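Local structure of nigritoxine (5M41) at residues I573-H585 against N693-M705. The protein is a bacterial toxin of Vibrio nigripulchritudo active against crustaceans and insects, with a new fold. Sequence-based numbering, arbitrary orientation.
Sequences IIAVNNPYSFVHH and NIVESMRATAKNM
The imidazole of His585 is clamped between Met705 CB, which lies 3.6 Å from the ring centroid in a CH-pi contact over one face, and Ile574 CB on the opposite face. Thr701 CG2 and Asn704 ND2 both come up at its edge, and Asn704 ND2 donates to His585 NE2 over 2.9 Å, almost in the ring plane although the hydrogen bond is bent, with an N-H...N angle of 143°. The ring reaches this slot because CG of His585 sits between its own backbone N and carbonyl carbon (chi1 60°). At the other end of the contact, the Tyr580 ring and the Asn693 amide are nearly parallel, with planes 9° apart, and Tyr580 CD2 touches Asn693 CB at 3.5 Å. Asn578 ND2 donates a straight bond to Asn693 OD1, which it approaches from above the carbonyl plane; Asn578 OD1 meanwhile accepts from the backbone N of Tyr580, forming an Asx turn.

Segment 573-585 forms a beta hairpin whose strands, 571-576 and 583-589, are adjacent in a six-stranded antiparallel sheet, and helix 688-704 packs against one side of it. The 583-585 part of the second strand runs almost parallel to helix 693-704, the axes of these segments 8.0 Å apart. Between the two ends, Val583 wedges against the helix: CG1 meets Met698 CG, and CG2 lies 3.4 Å from Thr701 OG1. The carbonyl O of Asn693 accepts from both N and OG of Ser697, and that of Ser697 from both N and OG1 of Thr701, in each case from opposite faces. A water donates to Thr701 OG1 and Val583 O while accepting from Val576 N, joining both strands to the helix. The second water likewise links Tyr580 O and Phe582 N to Ile694 O. Ile694 CG1 packs at the edge of the Phe582 ring, which also meets Tyr609 of helix 603-614.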
loop_
_atom_site.group_PDB
_atom_site.type_symbol
_atom_site.label_atom_id
_atom_site.label_comp_id
_atom_site.label_asym_id
_atom_site.label_seq_id
_atom_site.Cartn_x
_atom_site.Cartn_y
_atom_site.Cartn_z
ATOM N N ILE A 573 12.117 28.270 -29.920
ATOM C CA ILE A 573 11.904 28.050 -28.481
ATOM C C ILE A 573 11.779 26.536 -28.294
ATOM O O ILE A 573 10.770 25.934 -28.695
ATOM C CB ILE A 573 10.637 28.766 -27.949
ATOM C CG1 ILE A 573 10.739 30.289 -28.146
ATOM C CG2 ILE A 573 10.428 28.449 -26.468
ATOM C CD1 ILE A 573 9.457 31.060 -27.856
ATOM N N ILE A 574 12.821 25.923 -27.721
ATOM C CA ILE A 574 12.961 24.459 -27.751
ATOM C C ILE A 574 12.673 23.905 -26.347
ATOM O O ILE A 574 13.380 24.238 -25.366
ATOM C CB ILE A 574 14.373 24.015 -28.225
ATOM C CG1 ILE A 574 14.891 24.875 -29.407
ATOM C CG2 ILE A 574 14.403 22.523 -28.549
ATOM C CD1 ILE A 574 14.144 24.684 -30.719
ATOM N N ALA A 575 11.628 23.088 -26.250
ATOM C CA ALA A 575 11.064 22.678 -24.952
ATOM C C ALA A 575 10.891 21.176 -24.850
ATOM O O ALA A 575 10.373 20.529 -25.775
ATOM C CB ALA A 575 9.720 23.367 -24.722
ATOM N N VAL A 576 11.293 20.627 -23.707
ATOM C CA VAL A 576 11.198 19.196 -23.490
ATOM C C VAL A 576 9.731 18.807 -23.160
ATOM O O VAL A 576 8.956 19.658 -22.703
ATOM C CB VAL A 576 12.221 18.730 -22.413
ATOM C CG1 VAL A 576 11.739 19.051 -21.002
ATOM C CG2 VAL A 576 12.487 17.235 -22.544
ATOM N N ASN A 577 9.332 17.561 -23.451
ATOM C CA ASN A 577 7.972 17.110 -23.167
ATOM C C ASN A 577 7.668 16.905 -21.684
ATOM O O ASN A 577 6.502 17.059 -21.269
ATOM C CB ASN A 577 7.665 15.800 -23.870
ATOM C CG ASN A 577 7.496 15.959 -25.362
ATOM O OD1 ASN A 577 7.237 17.052 -25.861
ATOM N ND2 ASN A 577 7.627 14.850 -26.081
ATOM N N ASN A 578 8.694 16.537 -20.900
ATOM C CA ASN A 578 8.514 16.203 -19.458
ATOM C C ASN A 578 7.488 17.108 -18.789
ATOM O O ASN A 578 7.644 18.337 -18.812
ATOM C CB ASN A 578 9.830 16.329 -18.700
ATOM C CG ASN A 578 9.783 15.642 -17.332
ATOM O OD1 ASN A 578 8.866 15.871 -16.517
ATOM N ND2 ASN A 578 10.762 14.779 -17.085
ATOM N N PRO A 579 6.432 16.525 -18.191
ATOM C CA PRO A 579 5.387 17.413 -17.691
ATOM C C PRO A 579 5.799 18.222 -16.451
ATOM O O PRO A 579 5.095 19.132 -16.077
ATOM C CB PRO A 579 4.224 16.455 -17.375
ATOM C CG PRO A 579 4.865 15.142 -17.135
ATOM C CD PRO A 579 6.128 15.101 -17.940
ATOM N N TYR A 580 6.943 17.904 -15.859
ATOM C CA TYR A 580 7.479 18.647 -14.710
ATOM C C TYR A 580 8.553 19.657 -15.110
ATOM O O TYR A 580 9.322 20.117 -14.266
ATOM C CB TYR A 580 8.069 17.660 -13.690
ATOM C CG TYR A 580 7.032 16.755 -13.057
ATOM C CD1 TYR A 580 6.328 17.148 -11.916
ATOM C CD2 TYR A 580 6.767 15.504 -13.590
ATOM C CE1 TYR A 580 5.377 16.307 -11.332
ATOM C CE2 TYR A 580 5.838 14.654 -13.012
ATOM C CZ TYR A 580 5.137 15.062 -11.900
ATOM O OH TYR A 580 4.230 14.195 -11.364
ATOM N N SER A 581 8.658 19.943 -16.404
ATOM C CA SER A 581 9.640 20.903 -16.900
ATOM C C SER A 581 9.173 22.335 -16.717
ATOM O O SER A 581 8.057 22.684 -17.146
ATOM C CB SER A 581 9.886 20.681 -18.386
ATOM O OG SER A 581 10.698 21.721 -18.891
ATOM N N PHE A 582 10.043 23.163 -16.122
ATOM C CA PHE A 582 9.790 24.605 -15.929
ATOM C C PHE A 582 10.857 25.447 -16.614
ATOM O O PHE A 582 11.044 26.644 -16.293
ATOM C CB PHE A 582 9.678 24.956 -14.437
ATOM C CG PHE A 582 8.497 24.308 -13.770
ATOM C CD1 PHE A 582 7.237 24.903 -13.831
ATOM C CD2 PHE A 582 8.630 23.073 -13.138
ATOM C CE1 PHE A 582 6.131 24.279 -13.263
ATOM C CE2 PHE A 582 7.526 22.436 -12.568
ATOM C CZ PHE A 582 6.278 23.045 -12.631
ATOM N N VAL A 583 11.531 24.815 -17.579
ATOM C CA VAL A 583 12.588 25.458 -18.367
ATOM C C VAL A 583 12.428 25.153 -19.854
ATOM O O VAL A 583 11.696 24.243 -20.243
ATOM C CB VAL A 583 14.013 25.008 -17.929
ATOM C CG1 VAL A 583 14.309 25.441 -16.490
ATOM C CG2 VAL A 583 14.197 23.498 -18.098
ATOM N N HIS A 584 13.131 25.925 -20.673
ATOM C CA HIS A 584 13.296 25.636 -22.092
ATOM C C HIS A 584 14.514 26.390 -22.518
ATOM O O HIS A 584 15.036 27.216 -21.738
ATOM C CB HIS A 584 12.057 26.031 -22.903
ATOM C CG HIS A 584 11.662 27.483 -22.752
ATOM N ND1 HIS A 584 12.282 28.481 -23.426
ATOM C CD2 HIS A 584 10.676 28.084 -21.986
ATOM C CE1 HIS A 584 11.720 29.656 -23.100
ATOM N NE2 HIS A 584 10.739 29.416 -22.216
ATOM N N HIS A 585 15.023 26.097 -23.715
ATOM C CA HIS A 585 16.077 26.919 -24.288
ATOM C C HIS A 585 15.638 27.561 -25.574
ATOM O O HIS A 585 14.681 27.120 -26.196
ATOM C CB HIS A 585 17.401 26.176 -24.445
ATOM C CG HIS A 585 17.341 24.962 -25.346
ATOM N ND1 HIS A 585 17.685 25.005 -26.651
ATOM C CD2 HIS A 585 17.020 23.628 -25.068
ATOM C CE1 HIS A 585 17.576 23.771 -27.184
ATOM N NE2 HIS A 585 17.161 22.931 -26.211
ATOM N N ASN A 693 11.936 14.624 -11.655
ATOM C CA ASN A 693 11.552 15.074 -12.988
ATOM C C ASN A 693 11.772 16.570 -13.225
ATOM O O ASN A 693 12.136 16.958 -14.322
ATOM C CB ASN A 693 10.116 14.667 -13.306
ATOM C CG ASN A 693 10.023 13.234 -13.764
ATOM O OD1 ASN A 693 10.682 12.843 -14.711
ATOM N ND2 ASN A 693 9.199 12.449 -13.099
ATOM N N ILE A 694 11.564 17.404 -12.198
ATOM C CA ILE A 694 11.860 18.836 -12.293
ATOM C C ILE A 694 13.349 19.034 -12.614
ATOM O O ILE A 694 13.725 19.817 -13.508
ATOM C CB ILE A 694 11.499 19.557 -10.985
ATOM C CG1 ILE A 694 9.984 19.750 -10.868
ATOM C CG2 ILE A 694 12.262 20.879 -10.828
ATOM C CD1 ILE A 694 9.559 20.304 -9.526
ATOM N N VAL A 695 14.176 18.311 -11.877
ATOM C CA VAL A 695 15.615 18.408 -11.956
ATOM C C VAL A 695 16.102 17.811 -13.287
ATOM O O VAL A 695 16.878 18.441 -14.030
ATOM C CB VAL A 695 16.243 17.718 -10.714
ATOM C CG1 VAL A 695 17.723 17.443 -10.908
ATOM C CG2 VAL A 695 16.042 18.606 -9.481
ATOM N N GLU A 696 15.640 16.606 -13.585
ATOM C CA GLU A 696 15.998 15.936 -14.837
ATOM C C GLU A 696 15.601 16.781 -16.053
ATOM O O GLU A 696 16.369 16.851 -16.997
ATOM C CB GLU A 696 15.373 14.541 -14.904
ATOM C CG GLU A 696 15.623 13.779 -16.197
ATOM C CD GLU A 696 14.993 12.388 -16.178
ATOM O OE1 GLU A 696 13.796 12.272 -15.822
ATOM O OE2 GLU A 696 15.694 11.401 -16.511
ATOM N N SER A 697 14.429 17.434 -16.014
ATOM C CA SER A 697 14.025 18.386 -17.075
ATOM C C SER A 697 15.072 19.462 -17.243
ATOM O O SER A 697 15.457 19.801 -18.359
ATOM C CB SER A 697 12.720 19.099 -16.738
ATOM O OG SER A 697 11.611 18.261 -16.931
ATOM N N MET A 698 15.522 20.015 -16.122
ATOM C CA MET A 698 16.502 21.090 -16.174
ATOM C C MET A 698 17.828 20.655 -16.788
ATOM O O MET A 698 18.373 21.350 -17.646
ATOM C CB MET A 698 16.682 21.687 -14.791
ATOM C CG MET A 698 15.397 22.364 -14.352
ATOM S SD MET A 698 15.583 22.994 -12.682
ATOM C CE MET A 698 13.986 23.759 -12.469
ATOM N N ARG A 699 18.309 19.495 -16.359
ATOM C CA ARG A 699 19.550 18.909 -16.861
ATOM C C ARG A 699 19.466 18.535 -18.351
ATOM O O ARG A 699 20.384 18.833 -19.125
ATOM C CB ARG A 699 19.935 17.688 -16.011
ATOM C CG ARG A 699 20.509 18.060 -14.653
ATOM C CD ARG A 699 20.732 16.836 -13.770
ATOM N NE ARG A 699 21.253 17.227 -12.459
ATOM C CZ ARG A 699 21.224 16.463 -11.363
ATOM N NH1 ARG A 699 20.674 15.257 -11.407
ATOM N NH2 ARG A 699 21.750 16.906 -10.221
ATOM N N ALA A 700 18.366 17.906 -18.756
ATOM C CA ALA A 700 18.144 17.587 -20.177
ATOM C C ALA A 700 18.112 18.859 -21.051
ATOM O O ALA A 700 18.646 18.863 -22.163
ATOM C CB ALA A 700 16.870 16.755 -20.369
ATOM N N THR A 701 17.508 19.933 -20.534
ATOM C CA THR A 701 17.380 21.185 -21.273
ATOM C C THR A 701 18.746 21.843 -21.432
ATOM O O THR A 701 19.096 22.253 -22.531
ATOM C CB THR A 701 16.334 22.111 -20.622
ATOM O OG1 THR A 701 15.048 21.474 -20.671
ATOM C CG2 THR A 701 16.233 23.447 -21.333
ATOM N N ALA A 702 19.534 21.893 -20.350
ATOM C CA ALA A 702 20.923 22.392 -20.404
ATOM C C ALA A 702 21.739 21.624 -21.442
ATOM O O ALA A 702 22.447 22.216 -22.264
ATOM C CB ALA A 702 21.590 22.289 -19.036
ATOM N N LYS A 703 21.623 20.301 -21.402
ATOM C CA LYS A 703 22.370 19.443 -22.302
ATOM C C LYS A 703 21.952 19.647 -23.767
ATOM O O LYS A 703 22.792 19.780 -24.652
ATOM C CB LYS A 703 22.175 17.982 -21.903
ATOM C CG LYS A 703 22.922 17.025 -22.807
ATOM C CD LYS A 703 22.801 15.580 -22.357
ATOM C CE LYS A 703 23.589 14.688 -23.302
ATOM N NZ LYS A 703 24.037 13.442 -22.624
ATOM N N ASN A 704 20.648 19.657 -24.006
ATOM C CA ASN A 704 20.117 19.780 -25.356
ATOM C C ASN A 704 20.505 21.090 -26.072
ATOM O O ASN A 704 20.598 21.107 -27.289
ATOM C CB ASN A 704 18.599 19.603 -25.359
ATOM C CG ASN A 704 18.059 19.327 -26.747
ATOM O OD1 ASN A 704 18.482 18.369 -27.405
ATOM N ND2 ASN A 704 17.145 20.175 -27.214
ATOM N N MET A 705 20.732 22.170 -25.325
ATOM C CA MET A 705 21.204 23.442 -25.901
ATOM C C MET A 705 22.733 23.460 -26.067
ATOM O O MET A 705 23.325 24.501 -26.399
ATOM C CB MET A 705 20.760 24.625 -25.024
ATOM C CG MET A 705 21.421 24.668 -23.647
ATOM S SD MET A 705 20.906 26.087 -22.647
ATOM C CE MET A 705 21.742 27.453 -23.458
HETATM O O HOH W 1 12.786 22.290 -21.985
HETATM O O HOH W 2 11.697 21.668 -14.342
#